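Lysozyme, putative (Bacillus anthracis, PDB 2WAG) probably hydrolyses the beta-1,4-glycosidic bonds of bacterial cell-wall peptidoglycan, as a lysozyme of glycoside hydrolase family 25. Local coordinates at residues V19-Y24 against K199-N204; F76-K81 against E107-K112; L100-D105 against K135-K140. All blocks are in the same frame, centred on the assembly; numbering follows the deposited sequence.

Interaction 1: V19-Y24 against K199-N204; sequences VDVASY and KYIDLN. With SO4 (sulfate ion), chain C.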
loop_
_atom_site.group_PDB
_atom_site.type_symbol
_atom_site.label_atom_id
_atom_site.label_comp_id
_atom_site.label_asym_id
_atom_site.label_seq_id
_atom_site.Cartn_x
_atom_site.Cartn_y
_atom_site.Cartn_z
ATOM N N VAL A 19 3.838 7.948 13.839
ATOM C CA VAL A 19 3.989 6.789 12.981
ATOM C C VAL A 19 3.272 5.565 13.517
ATOM O O VAL A 19 2.917 5.530 14.636
ATOM C CB VAL A 19 5.510 6.400 12.846
ATOM C CG1 VAL A 19 6.353 7.595 12.377
ATOM C CG2 VAL A 19 6.075 5.822 14.181
ATOM N N ASP A 20 3.080 4.588 12.629
ATOM C CA ASP A 20 2.729 3.242 13.082
ATOM C C ASP A 20 3.638 2.296 12.332
ATOM O O ASP A 20 3.943 2.550 11.168
ATOM C CB ASP A 20 1.233 2.902 12.923
ATOM C CG ASP A 20 0.791 2.856 11.505
ATOM O OD1 ASP A 20 0.325 3.892 11.040
ATOM O OD2 ASP A 20 0.903 1.797 10.870
ATOM N N VAL A 21 4.113 1.265 13.019
ATOM C CA VAL A 21 5.083 0.349 12.448
ATOM C C VAL A 21 4.810 -1.085 12.857
ATOM O O VAL A 21 4.162 -1.346 13.885
ATOM C CB VAL A 21 6.547 0.696 12.876
ATOM C CG1 VAL A 21 6.914 2.119 12.475
ATOM C CG2 VAL A 21 6.754 0.458 14.369
ATOM N N ALA A 22 5.340 -2.004 12.054
ATOM C CA ALA A 22 5.377 -3.429 12.355
ATOM C C ALA A 22 6.768 -3.916 11.987
ATOM O O ALA A 22 7.644 -3.115 11.601
ATOM C CB ALA A 22 4.300 -4.174 11.564
ATOM N N SER A 23 6.993 -5.224 12.085
ATOM C CA SER A 23 8.333 -5.730 11.808
ATOM C C SER A 23 8.794 -5.420 10.386
ATOM O O SER A 23 9.992 -5.319 10.149
ATOM C CB SER A 23 8.403 -7.238 12.061
ATOM O OG SER A 23 7.525 -7.927 11.190
ATOM N N TYR A 24 7.848 -5.251 9.457
ATOM C CA TYR A 24 8.178 -5.029 8.031
ATOM C C TYR A 24 8.913 -3.722 7.821
ATOM O O TYR A 24 9.524 -3.544 6.780
ATOM C CB TYR A 24 6.906 -5.165 7.146
ATOM C CG TYR A 24 6.164 -6.382 7.622
ATOM C CD1 TYR A 24 6.773 -7.645 7.580
ATOM C CD2 TYR A 24 4.953 -6.268 8.275
ATOM C CE1 TYR A 24 6.156 -8.748 8.120
ATOM C CE2 TYR A 24 4.328 -7.374 8.804
ATOM C CZ TYR A 24 4.940 -8.602 8.740
ATOM O OH TYR A 24 4.314 -9.687 9.309
ATOM N N LYS A 199 10.768 5.963 2.692
ATOM C CA LYS A 199 10.615 4.723 3.456
ATOM C C LYS A 199 9.160 4.249 3.431
ATOM O O LYS A 199 8.249 5.093 3.513
ATOM C CB LYS A 199 11.092 4.916 4.917
ATOM C CG LYS A 199 10.935 3.620 5.678
ATOM C CD LYS A 199 11.412 3.759 7.096
ATOM C CE LYS A 199 11.225 2.459 7.868
ATOM N NZ LYS A 199 11.982 1.324 7.254
ATOM N N TYR A 200 8.926 2.924 3.376
ATOM C CA TYR A 200 7.544 2.416 3.567
ATOM C C TYR A 200 7.275 2.376 5.043
ATOM O O TYR A 200 7.666 1.414 5.715
ATOM C CB TYR A 200 7.306 1.049 2.899
ATOM C CG TYR A 200 7.240 1.192 1.394
ATOM C CD1 TYR A 200 6.061 1.574 0.761
ATOM C CD2 TYR A 200 8.356 0.950 0.609
ATOM C CE1 TYR A 200 6.016 1.728 -0.639
ATOM C CE2 TYR A 200 8.307 1.092 -0.764
ATOM C CZ TYR A 200 7.151 1.470 -1.385
ATOM O OH TYR A 200 7.127 1.610 -2.760
ATOM N N ILE A 201 6.772 3.502 5.544
ATOM C CA ILE A 201 6.348 3.646 6.913
ATOM C C ILE A 201 5.113 4.535 6.916
ATOM O O ILE A 201 5.044 5.560 6.229
ATOM C CB ILE A 201 7.443 4.278 7.753
ATOM C CG1 ILE A 201 7.059 4.268 9.239
ATOM C CG2 ILE A 201 7.789 5.668 7.194
ATOM C CD1 ILE A 201 8.216 4.615 10.123
ATOM N N ASP A 202 4.108 4.105 7.659
ATOM C CA ASP A 202 2.847 4.813 7.758
ATOM C C ASP A 202 2.949 6.070 8.621
ATOM O O ASP A 202 3.477 6.013 9.739
ATOM C CB ASP A 202 1.828 3.916 8.472
ATOM C CG ASP A 202 1.422 2.684 7.663
ATOM O OD1 ASP A 202 1.539 2.678 6.415
ATOM O OD2 ASP A 202 0.944 1.710 8.305
ATOM N N LEU A 203 2.403 7.152 8.105
ATOM C CA LEU A 203 2.322 8.403 8.867
ATOM C C LEU A 203 0.906 8.822 9.119
ATOM O O LEU A 203 0.033 8.599 8.349
ATOM C CB LEU A 203 3.107 9.562 8.214
ATOM C CG LEU A 203 4.581 9.265 7.838
ATOM C CD1 LEU A 203 5.168 10.545 7.224
ATOM C CD2 LEU A 203 5.380 8.824 8.985
ATOM N N ASN A 204 0.757 9.454 10.272
ATOM C CA ASN A 204 -0.544 9.736 10.814
ATOM C C ASN A 204 -0.634 11.095 11.476
ATOM O O ASN A 204 0.323 11.579 11.869
ATOM C CB ASN A 204 -0.867 8.706 11.928
ATOM C CG ASN A 204 -0.774 7.251 11.473
ATOM O OD1 ASN A 204 -1.640 6.727 10.963
ATOM N ND2 ASN A 204 0.352 6.685 11.681
HETATM S S SO4 C . 3.672 3.276 -3.380
HETATM O O1 SO4 C . 3.058 4.069 -4.434
HETATM O O2 SO4 C . 3.938 4.099 -2.179
HETATM O O3 SO4 C . 5.021 2.790 -3.654
HETATM O O4 SO4 C . 2.709 2.400 -2.680
HETATM O O HOH W 1 4.413 1.451 8.754
#
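A chi1 of 65° turns CG of Asp-20 between its backbone N and carbonyl carbon, while CG of Asp-202 stands anti to the carbonyl carbon (chi1 -68°); the two carboxylates meet on one face of the sheet. Their OD2 atoms lie 2.6 Å apart, and the groups cross obliquely. The other oxygen, Asp-20 OD1, accepts ND2 of Asn-204 at 2.9 Å through its anti lone pair, nearly within the amide plane and close to straight (165° at the hydrogen). Gln-184 NE2 also donates to Asp-20 OD1, so two amides grip this buried oxygen and limit rotation of the carboxylate.

The backbones are antiparallel, with Val-19 paired to Leu-203 at a non-hydrogen-bonded position, and they separate toward Val-21. Asp-20 N still reaches Asp-202 O, at 3.2 Å, but in the opposite direction a water steps in, donating to Asp-20 O at 2.7 Å and accepting from Asp-202 N. On the face of Val-19 and Leu-203 the contact is apolar: Val-19 CG1 touches Leu-203 CD2 at 3.7 Å. Nearby, CD1 of Ile-201, in one of its two deposited conformers, meets Val-21 CG1 at 3.7 Å. Farther out, Tyr-200 OH donates to a sulfate ion, and its ring meets that of Tyr-200 of the second subunit.

The first and last strands of the sheet, 17-21 and 202-206, pair here, consistent with closure of the family's TIM-like barrel; strand 40-47 flanks the former, strand 182-186 the latter, and Trp-30 of helix 30-34 packs on Val-19 and Val-21.

Interaction 2: F76-K81 against E107-K112; sequences FSFDSK and EFYANK. With SO4 (sulfate ion), chain G.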
loop_
_atom_site.group_PDB
_atom_site.type_symbol
_atom_site.label_atom_id
_atom_site.label_comp_id
_atom_site.label_asym_id
_atom_site.label_seq_id
_atom_site.Cartn_x
_atom_site.Cartn_y
_atom_site.Cartn_z
ATOM N N PHE A 76 -6.544 -7.507 14.030
ATOM C CA PHE A 76 -7.697 -8.377 14.242
ATOM C C PHE A 76 -7.778 -9.535 13.254
ATOM O O PHE A 76 -7.502 -9.361 12.059
ATOM C CB PHE A 76 -8.955 -7.511 14.145
ATOM C CG PHE A 76 -10.242 -8.209 14.515
ATOM C CD1 PHE A 76 -10.533 -8.536 15.834
ATOM C CD2 PHE A 76 -11.181 -8.496 13.529
ATOM C CE1 PHE A 76 -11.760 -9.185 16.153
ATOM C CE2 PHE A 76 -12.397 -9.092 13.844
ATOM C CZ PHE A 76 -12.676 -9.443 15.142
ATOM N N SER A 77 -8.161 -10.704 13.759
ATOM C CA SER A 77 -8.462 -11.864 12.942
ATOM C C SER A 77 -9.964 -12.100 12.903
ATOM O O SER A 77 -10.647 -12.018 13.928
ATOM C CB SER A 77 -7.787 -13.101 13.515
ATOM O OG SER A 77 -8.266 -14.244 12.822
ATOM N N PHE A 78 -10.489 -12.413 11.726
ATOM C CA PHE A 78 -11.884 -12.815 11.572
ATOM C C PHE A 78 -12.120 -14.274 11.944
ATOM O O PHE A 78 -13.259 -14.737 11.886
ATOM C CB PHE A 78 -12.331 -12.545 10.134
ATOM C CG PHE A 78 -12.294 -11.092 9.774
ATOM C CD1 PHE A 78 -13.199 -10.213 10.321
ATOM C CD2 PHE A 78 -11.339 -10.595 8.890
ATOM C CE1 PHE A 78 -13.180 -8.848 10.009
ATOM C CE2 PHE A 78 -11.319 -9.235 8.578
ATOM C CZ PHE A 78 -12.234 -8.371 9.127
ATOM N N ASP A 79 -11.062 -14.987 12.332
ATOM C CA ASP A 79 -11.163 -16.438 12.477
ATOM C C ASP A 79 -10.874 -16.997 13.849
ATOM O O ASP A 79 -10.772 -18.214 13.997
ATOM C CB ASP A 79 -10.317 -17.111 11.410
ATOM C CG ASP A 79 -10.962 -16.981 10.054
ATOM O OD1 ASP A 79 -12.050 -17.548 9.846
ATOM O OD2 ASP A 79 -10.431 -16.247 9.207
ATOM N N SER A 80 -10.761 -16.134 14.858
ATOM C CA SER A 80 -10.692 -16.608 16.237
ATOM C C SER A 80 -11.477 -15.697 17.157
ATOM O O SER A 80 -11.863 -14.580 16.785
ATOM C CB SER A 80 -9.257 -16.740 16.720
ATOM O OG SER A 80 -8.579 -15.509 16.629
ATOM N N LYS A 81 -11.752 -16.183 18.359
ATOM C CA LYS A 81 -12.635 -15.438 19.255
ATOM C C LYS A 81 -12.006 -14.152 19.771
ATOM O O LYS A 81 -10.798 -14.073 19.971
ATOM C CB LYS A 81 -13.058 -16.316 20.432
ATOM C CG LYS A 81 -14.011 -17.452 20.048
ATOM C CD LYS A 81 -14.493 -18.193 21.283
ATOM C CE LYS A 81 -13.317 -18.554 22.180
ATOM N NZ LYS A 81 -12.496 -19.695 21.686
ATOM N N GLU A 107 -9.281 -4.709 9.290
ATOM C CA GLU A 107 -9.168 -4.468 7.843
ATOM C C GLU A 107 -9.067 -5.801 7.130
ATOM O O GLU A 107 -8.815 -6.838 7.751
ATOM C CB GLU A 107 -7.957 -3.588 7.495
ATOM C CG GLU A 107 -6.618 -4.202 7.801
ATOM C CD GLU A 107 -5.512 -3.201 7.575
ATOM O OE1 GLU A 107 -5.181 -2.929 6.390
ATOM O OE2 GLU A 107 -4.974 -2.654 8.563
ATOM N N PHE A 108 -9.254 -5.773 5.817
ATOM C CA PHE A 108 -9.106 -7.007 5.062
ATOM C C PHE A 108 -7.655 -7.450 4.901
ATOM O O PHE A 108 -6.736 -6.625 4.868
ATOM C CB PHE A 108 -9.797 -6.908 3.713
ATOM C CG PHE A 108 -11.278 -6.818 3.832
ATOM C CD1 PHE A 108 -11.992 -7.918 4.278
ATOM C CD2 PHE A 108 -11.958 -5.654 3.545
ATOM C CE1 PHE A 108 -13.356 -7.866 4.427
ATOM C CE2 PHE A 108 -13.350 -5.593 3.700
ATOM C CZ PHE A 108 -14.044 -6.719 4.135
ATOM N N TYR A 109 -7.476 -8.763 4.806
ATOM C CA TYR A 109 -6.172 -9.378 4.625
ATOM C C TYR A 109 -6.375 -10.736 3.967
ATOM O O TYR A 109 -7.507 -11.193 3.813
ATOM C CB TYR A 109 -5.468 -9.545 5.972
ATOM C CG TYR A 109 -6.235 -10.395 6.960
ATOM C CD1 TYR A 109 -6.008 -11.762 7.054
ATOM C CD2 TYR A 109 -7.188 -9.832 7.798
ATOM C CE1 TYR A 109 -6.707 -12.543 7.955
ATOM C CE2 TYR A 109 -7.892 -10.604 8.703
ATOM C CZ TYR A 109 -7.648 -11.958 8.777
ATOM O OH TYR A 109 -8.348 -12.730 9.676
ATOM N N ALA A 110 -5.281 -11.381 3.579
ATOM C CA ALA A 110 -5.363 -12.686 2.933
ATOM C C ALA A 110 -6.459 -12.705 1.870
ATOM O O ALA A 110 -6.468 -11.874 0.961
ATOM C CB ALA A 110 -5.603 -13.773 3.967
ATOM N N ASN A 111 -7.381 -13.656 1.988
ATOM C CA ASN A 111 -8.461 -13.803 1.015
ATOM C C ASN A 111 -9.817 -13.345 1.547
ATOM O O ASN A 111 -10.852 -13.590 0.927
ATOM C CB ASN A 111 -8.552 -15.253 0.535
ATOM C CG ASN A 111 -7.314 -15.697 -0.219
ATOM O OD1 ASN A 111 -6.828 -16.813 -0.032
ATOM N ND2 ASN A 111 -6.799 -14.825 -1.079
ATOM N N LYS A 112 -9.815 -12.704 2.713
ATOM C CA LYS A 112 -11.053 -12.483 3.454
ATOM C C LYS A 112 -12.051 -11.597 2.705
ATOM O O LYS A 112 -13.266 -11.709 2.889
ATOM C CB LYS A 112 -10.764 -11.933 4.859
ATOM C CG LYS A 112 -9.787 -12.774 5.683
ATOM C CD LYS A 112 -10.376 -14.096 6.178
ATOM C CE LYS A 112 -11.829 -14.003 6.620
ATOM N NZ LYS A 112 -12.311 -15.329 7.086
HETATM S S SO4 G . -6.156 -16.779 14.048
HETATM O O1 SO4 G . -5.725 -16.097 12.839
HETATM O O2 SO4 G . -5.470 -16.583 15.320
HETATM O O3 SO4 G . -6.665 -18.141 13.843
HETATM O O4 SO4 G . -7.416 -16.040 14.300
HETATM O O HOH W 2 -8.992 -7.396 10.596
HETATM O O HOH W 3 -8.056 -6.863 10.770
HETATM O O HOH W 4 -7.944 -15.289 9.240
#
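Phe-78 and Tyr-109 form the tight part of this contact. Their rings are almost parallel, planes 6° apart, yet neither lies over the other: the side chains slide past each other in opposite directions and meet rim to rim, with Phe-78 CD2 3.5 Å from Tyr-109 CE2. This offset carries the phenol oxygen to the opposing backbone, where Phe-78 N donates to Tyr-109 OH at 3.0 Å with an angle of 160° at the hydrogen. Glu-107 O comes up to the edge of the Phe-78 ring, near its plane, 3.6 Å from CE2. The aliphatic part of Lys-112 completes the packing, its CG above one face of Tyr-109 and offset toward the rim. Pro-117 and Val-122 also pack on Phe-78.

Toward solvent the link is polar and looser. In one of its two deposited conformers, Lys-112 is bent at chi2 and chi3, and its ammonium meets Asp-79 tip to tip: NZ lies 3.0 Å from OD2, on the syn side of the carboxylate, in a salt bridge. The same Asp-79 OD2 accepts from a water that sits 2.6 Å from Tyr-109 OH, so water and lysine share one exposed acceptor. Ser-77 OG accepts from Asp-79 N at 2.9 Å, an ST turn, and Ser-80 OG donates to a sulfate ion. At the buried end, Phe-76 O and Glu-107 N are joined through a water, modelled at two positions too close together to be filled at once.

The paired segments follow parallel strands 69-75 and 103-106, so the contact ties together two beta-to-alpha loops at the C-terminal end of a TIM-like barrel, the end where active sites of such glycosidases lie.

Interaction 3: L100-D105 against K135-K140; sequences LPPVID and KHYGKK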
loop_
_atom_site.group_PDB
_atom_site.type_symbol
_atom_site.label_atom_id
_atom_site.label_comp_id
_atom_site.label_asym_id
_atom_site.label_seq_id
_atom_site.Cartn_x
_atom_site.Cartn_y
_atom_site.Cartn_z
ATOM N N LEU A 100 -0.239 5.388 25.257
ATOM C CA LEU A 100 -1.470 5.632 24.513
ATOM C C LEU A 100 -2.452 4.463 24.680
ATOM O O LEU A 100 -2.054 3.359 25.021
ATOM C CB LEU A 100 -1.143 5.852 23.029
ATOM C CG LEU A 100 -0.342 7.129 22.775
ATOM C CD1 LEU A 100 0.184 7.132 21.346
ATOM C CD2 LEU A 100 -1.225 8.334 23.012
ATOM N N PRO A 101 -3.743 4.703 24.428
ATOM C CA PRO A 101 -4.722 3.617 24.519
ATOM C C PRO A 101 -4.421 2.506 23.517
ATOM O O PRO A 101 -3.776 2.746 22.474
ATOM C CB PRO A 101 -6.045 4.300 24.181
ATOM C CG PRO A 101 -5.797 5.785 24.488
ATOM C CD PRO A 101 -4.366 5.988 24.081
ATOM N N PRO A 102 -4.915 1.299 23.803
ATOM C CA PRO A 102 -4.742 0.200 22.854
ATOM C C PRO A 102 -5.526 0.425 21.574
ATOM O O PRO A 102 -6.583 1.072 21.584
ATOM C CB PRO A 102 -5.314 -1.014 23.593
ATOM C CG PRO A 102 -6.095 -0.494 24.711
ATOM C CD PRO A 102 -5.739 0.931 24.972
ATOM N N VAL A 103 -4.987 -0.100 20.484
ATOM C CA VAL A 103 -5.642 -0.058 19.194
ATOM C C VAL A 103 -5.973 -1.465 18.680
ATOM O O VAL A 103 -5.167 -2.332 18.780
ATOM C CB VAL A 103 -4.739 0.608 18.163
ATOM C CG1 VAL A 103 -5.296 0.523 16.758
ATOM C CG2 VAL A 103 -4.383 2.033 18.571
ATOM N N ILE A 104 -7.190 -1.610 18.135
ATOM C CA ILE A 104 -7.514 -2.811 17.374
ATOM C C ILE A 104 -7.658 -2.397 15.911
ATOM O O ILE A 104 -8.447 -1.503 15.592
ATOM C CB ILE A 104 -8.796 -3.504 17.860
ATOM C CG1 ILE A 104 -8.753 -3.771 19.371
ATOM C CG2 ILE A 104 -8.966 -4.803 17.091
ATOM C CD1 ILE A 104 -10.108 -4.152 19.950
ATOM N N ASP A 105 -6.885 -3.064 15.053
ATOM C CA ASP A 105 -6.801 -2.771 13.640
ATOM C C ASP A 105 -7.704 -3.764 12.890
ATOM O O ASP A 105 -7.458 -4.980 12.931
ATOM C CB ASP A 105 -5.318 -2.888 13.251
ATOM C CG ASP A 105 -5.031 -2.658 11.779
ATOM O OD1 ASP A 105 -5.843 -3.071 10.905
ATOM O OD2 ASP A 105 -3.939 -2.113 11.521
ATOM N N LYS A 135 -11.181 -2.557 30.061
ATOM C CA LYS A 135 -11.111 -2.876 31.486
ATOM C C LYS A 135 -9.662 -3.037 31.934
ATOM O O LYS A 135 -9.272 -2.542 32.989
ATOM C CB LYS A 135 -11.914 -4.150 31.818
ATOM C CG LYS A 135 -11.801 -4.544 33.285
ATOM C CD LYS A 135 -12.574 -5.804 33.614
ATOM C CE LYS A 135 -12.433 -6.138 35.104
ATOM N NZ LYS A 135 -13.017 -7.471 35.445
ATOM N N HIS A 136 -8.861 -3.751 31.148
ATOM C CA HIS A 136 -7.532 -4.050 31.602
ATOM C C HIS A 136 -6.633 -2.811 31.656
ATOM O O HIS A 136 -5.875 -2.605 32.625
ATOM C CB HIS A 136 -6.898 -5.108 30.689
ATOM C CG HIS A 136 -5.539 -5.529 31.137
ATOM N ND1 HIS A 136 -5.346 -6.446 32.153
ATOM C CD2 HIS A 136 -4.305 -5.165 30.719
ATOM C CE1 HIS A 136 -4.050 -6.611 32.345
ATOM N NE2 HIS A 136 -3.396 -5.861 31.475
ATOM N N TYR A 137 -6.676 -2.007 30.596
ATOM C CA TYR A 137 -5.753 -0.863 30.513
ATOM C C TYR A 137 -6.345 0.415 31.108
ATOM O O TYR A 137 -5.622 1.375 31.342
ATOM C CB TYR A 137 -5.299 -0.623 29.063
ATOM C CG TYR A 137 -4.471 -1.777 28.546
ATOM C CD1 TYR A 137 -3.132 -1.917 28.899
ATOM C CD2 TYR A 137 -5.054 -2.769 27.775
ATOM C CE1 TYR A 137 -2.378 -2.993 28.450
ATOM C CE2 TYR A 137 -4.309 -3.857 27.323
ATOM C CZ TYR A 137 -2.988 -3.959 27.668
ATOM O OH TYR A 137 -2.258 -5.034 27.243
ATOM N N GLY A 138 -7.665 0.437 31.304
ATOM C CA GLY A 138 -8.323 1.621 31.868
ATOM C C GLY A 138 -8.396 2.794 30.914
ATOM O O GLY A 138 -8.483 3.936 31.352
ATOM N N LYS A 139 -8.370 2.516 29.609
ATOM C CA LYS A 139 -8.362 3.549 28.574
ATOM C C LYS A 139 -9.319 3.180 27.452
ATOM O O LYS A 139 -9.408 2.012 27.073
ATOM C CB LYS A 139 -6.953 3.700 28.000
ATOM C CG LYS A 139 -5.907 4.130 29.022
ATOM C CD LYS A 139 -4.557 4.319 28.333
ATOM C CE LYS A 139 -3.448 4.702 29.306
ATOM N NZ LYS A 139 -3.546 6.132 29.704
ATOM N N LYS A 140 -10.024 4.177 26.921
ATOM C CA LYS A 140 -10.928 3.985 25.788
ATOM C C LYS A 140 -10.155 3.430 24.597
ATOM O O LYS A 140 -9.091 3.935 24.226
ATOM C CB LYS A 140 -11.588 5.303 25.395
ATOM C CG LYS A 140 -12.291 5.229 24.042
ATOM C CD LYS A 140 -12.778 6.591 23.579
ATOM C CE LYS A 140 -13.812 7.176 24.524
ATOM N NZ LYS A 140 -14.222 8.536 24.079
#
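The two backbones pass closest at Pro-101 and Lys-139, with CA atoms 5.4 Å apart, just after helix 119-137, where Gly-138, at a positive phi of 72°, is the first residue to leave helical geometry and turns the chain toward the next strand. The contact belongs to a beta-alpha-beta unit of the barrel, strand 103-106, helix 119-137 and strand 142-145, and it packs the approach to the first strand against the exit from the helix.

Carbon surfaces carry it, and the two segments share no hydrogen bond; Pro-101 and Pro-102 have no backbone N-H to offer. The ring of Pro-101 lies beside Lys-139, CB to CB at 4.0 Å, and the lysine chain continues past the proline backbone, bringing CD to 3.9 Å from Pro-101 CA. Lys-139 is extended at chi2 and chi3 and turns at chi4 (-77°), which directs NZ to the carbonyls Lys-97 O and Gly-217 O. Its hydrophobic stem thus covers Pro-101 while its ammonium ties in the loop before 100-105 and the C-terminal tail. A second conformer of Lys-139 is deposited, so this course describes one of two.

On the helix side, Pro-102 and Tyr-137 meet at a slant, CG to CD2 at 4.0 Å. The tyrosine is held from other directions: His-136 CD2 lies over the centre of one ring face, 3.5 Å above the plane, and the hydroxyl is hydrogen-bonded to Val-93 O. Leu-133, one helical turn earlier, also packs on Pro-102. The shortest approach between the segments is made by Pro-101 CB, 3.1 Å from the carbonyl oxygen of Lys-140.

The three contacts form a near-equilateral triangle, each pair of centres about 20 Å apart. Interaction 1 joins the first and last strands of the sheet and encloses both others along the chain. Interactions 2 and 3 interlock in the order 76-81, 100-105, 107-112, 135-140, and they touch: Phe-76 N probably donates to Asp-105 O at 2.9 Å, linking adjacent strands 69-75 and 103-106. Interactions 1 and 3 lie on opposite sides of the chain's centre. Interactions 1 and 2 both meet the second subunit, which interaction 3 reaches through Asp-105 alone, by a weak bond. Together they tie the terminal strands, two loops at C-terminal strand ends and a beta-alpha-beta unit into one barrel.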